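Local coordinates for protein glutathione S-transferase (Acinetobacter baumannii, PDB 4MP4) that probably catalyses the conjugation of glutathione to electrophilic substrates, as a member of the glutathione S-transferase family, at residues E118-T121 and D122-F125. Numbering follows the deposited sequence.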
ATOM      1  N   GLU A 118      -3.281  15.658   9.712  1.00 15.98           N
ATOM      2  CA  GLU A 118      -3.364  17.060  10.118  1.00 12.98           C
ATOM      3  C   GLU A 118      -3.775  17.963   8.963  1.00 22.33           C
ATOM      4  O   GLU A 118      -4.095  19.138   9.159  1.00 18.30           O
ATOM      5  CB  GLU A 118      -2.019  17.525  10.723  1.00 14.67           C
ATOM      6  CG  GLU A 118      -1.664  16.817  12.056  1.00 23.09           C
ATOM      7  CD  GLU A 118      -0.261  17.128  12.587  1.00 31.31           C
ATOM      8  OE1 GLU A 118       0.209  18.280  12.471  1.00 29.59           O
ATOM      9  OE2 GLU A 118       0.380  16.205  13.130  1.00 39.37           O
ATOM     10  N   ARG A 119      -3.732  17.420   7.750  1.00 25.93           N
ATOM     11  CA  ARG A 119      -4.146  18.166   6.574  1.00 17.31           C
ATOM     12  C   ARG A 119      -4.991  17.268   5.691  1.00 20.11           C
ATOM     13  O   ARG A 119      -4.542  16.839   4.622  1.00 12.89           O
ATOM     14  CB  ARG A 119      -2.932  18.687   5.794  1.00 15.22           C
ATOM     15  CG  ARG A 119      -2.051  19.691   6.553  1.00 19.79           C
ATOM     16  CD  ARG A 119      -2.758  21.040   6.693  1.00 26.98           C
ATOM     17  NE  ARG A 119      -1.916  22.073   7.285  1.00 25.92           N
ATOM     18  CZ  ARG A 119      -1.967  22.441   8.564  1.00 25.99           C
ATOM     19  NH1 ARG A 119      -2.816  21.851   9.399  1.00 20.16           N
ATOM     20  NH2 ARG A 119      -1.164  23.401   9.008  1.00 20.43           N
ATOM     21  N   PRO A 120      -6.225  16.969   6.141  1.00 20.23           N
ATOM     22  CA  PRO A 120      -7.102  16.079   5.366  1.00 13.80           C
ATOM     23  C   PRO A 120      -7.532  16.774   4.080  1.00 14.96           C
ATOM     24  O   PRO A 120      -7.346  17.992   3.978  1.00 17.79           O
ATOM     25  CB  PRO A 120      -8.290  15.841   6.311  1.00 10.84           C
ATOM     26  CG  PRO A 120      -8.309  17.046   7.200  1.00 19.30           C
ATOM     27  CD  PRO A 120      -6.863  17.452   7.380  1.00 13.43           C
ATOM     28  N   THR A 121      -8.084  16.042   3.116  1.00 10.52           N
ATOM     29  CA  THR A 121      -8.441  16.661   1.830  1.00 19.52           C
ATOM     30  C   THR A 121      -9.496  17.780   1.933  1.00 16.25           C
ATOM     31  O   THR A 121      -9.682  18.550   1.000  1.00 22.93           O
ATOM     32  CB  THR A 121      -8.915  15.637   0.834  1.00 10.35           C
ATOM     33  OG1 THR A 121     -10.010  14.910   1.404  1.00 14.65           O
ATOM     34  CG2 THR A 121      -7.776  14.682   0.472  1.00 10.41           C
ATOM     35  N   ASP A 122     -10.170  17.853   3.072  1.00 17.21           N
ATOM     36  CA  ASP A 122     -11.040  18.968   3.438  1.00 19.07           C
ATOM     37  C   ASP A 122     -10.343  20.319   3.221  1.00 14.78           C
ATOM     38  O   ASP A 122     -10.970  21.287   2.797  1.00 16.10           O
ATOM     39  CB  ASP A 122     -11.451  18.834   4.919  1.00 22.10           C
ATOM     40  CG  ASP A 122     -12.063  17.485   5.233  1.00 34.90           C
ATOM     41  OD1 ASP A 122     -11.331  16.465   5.265  1.00 39.81           O
ATOM     42  OD2 ASP A 122     -13.291  17.434   5.458  1.00 49.38           O
ATOM     43  N   VAL A 123      -9.044  20.388   3.518  1.00 13.95           N
ATOM     44  CA  VAL A 123      -8.301  21.639   3.354  1.00 11.30           C
ATOM     45  C   VAL A 123      -8.129  22.043   1.883  1.00 17.11           C
ATOM     46  O   VAL A 123      -8.088  23.243   1.565  1.00 14.11           O
ATOM     47  CB  VAL A 123      -6.947  21.635   4.109  1.00 21.65           C
ATOM     48  CG1 VAL A 123      -7.142  21.083   5.514  1.00 11.59           C
ATOM     49  CG2 VAL A 123      -5.887  20.843   3.362  1.00 20.81           C
ATOM     50  N   ILE A 124      -8.081  21.051   0.990  1.00 12.73           N
ATOM     51  CA  ILE A 124      -8.008  21.299  -0.453  1.00 13.95           C
ATOM     52  C   ILE A 124      -9.363  21.718  -1.028  1.00 14.42           C
ATOM     53  O   ILE A 124      -9.438  22.607  -1.873  1.00 19.98           O
ATOM     54  CB  ILE A 124      -7.512  20.042  -1.228  1.00 16.66           C
ATOM     55  CG1 ILE A 124      -6.115  19.630  -0.763  1.00 11.16           C
ATOM     56  CG2 ILE A 124      -7.566  20.259  -2.745  1.00 11.19           C
ATOM     57  CD1 ILE A 124      -5.695  18.267  -1.266  1.00 14.04           C
ATOM     58  N   PHE A 125     -10.434  21.089  -0.559  1.00 13.99           N
ATOM     59  CA  PHE A 125     -11.743  21.250  -1.199  1.00 15.21           C
ATOM     60  C   PHE A 125     -12.745  22.130  -0.450  1.00 15.37           C
ATOM     61  O   PHE A 125     -13.731  22.566  -1.032  1.00 18.00           O
ATOM     62  CB  PHE A 125     -12.387  19.876  -1.457  1.00 13.66           C
ATOM     63  CG  PHE A 125     -11.582  18.976  -2.367  1.00 15.98           C
ATOM     64  CD1 PHE A 125     -11.358  19.322  -3.689  1.00 15.52           C
ATOM     65  CD2 PHE A 125     -11.070  17.772  -1.903  1.00 18.68           C
ATOM     66  CE1 PHE A 125     -10.619  18.484  -4.533  1.00 13.84           C
ATOM     67  CE2 PHE A 125     -10.338  16.931  -2.739  1.00 13.34           C
ATOM     68  CZ  PHE A 125     -10.123  17.282  -4.053  1.00 10.76           C
TER
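F125 lays the CD2-CE2 side of its ring alongside T121: CE2 comes to 4.1 Å from T121 CB, and CD2 lies 3.3 Å from T121 O, which meets the ring obliquely. One face of that ring is taken by its neighbour I124, whose CG2 sits 3.9 Å above the plane, over the centre. With I124 CG1 beside its backbone N (chi1 -60°), the CG2 branch is turned to the carbonyl-carbon side, where it meets the F125 ring. At the other end of the turn, the P120 ring crosses two side chains at about a right angle. D122 OD1 approaches P120 CB at 3.3 Å, and V123 CG1 touches P120 CD at 4.1 Å. The backbone closes as a short helical start: V123 N donates a hydrogen bond to P120 O at 3.0 Å, and F125 N donates one to T121 O at 3.1 Å, with I124 N adding a weak one to the same oxygen. T121 OG1 is hydrogen-bonded to the carbonyl oxygen of L17, outside the turn. The chain leaves helix 113-118 at R119, which forms a salt bridge with D182, and re-enters a helical turn at 122-125, with I124 packed on helix 165-178 and F125 on helix 199-215, in the all-helical C-terminal domain of the glutathione S-transferase fold.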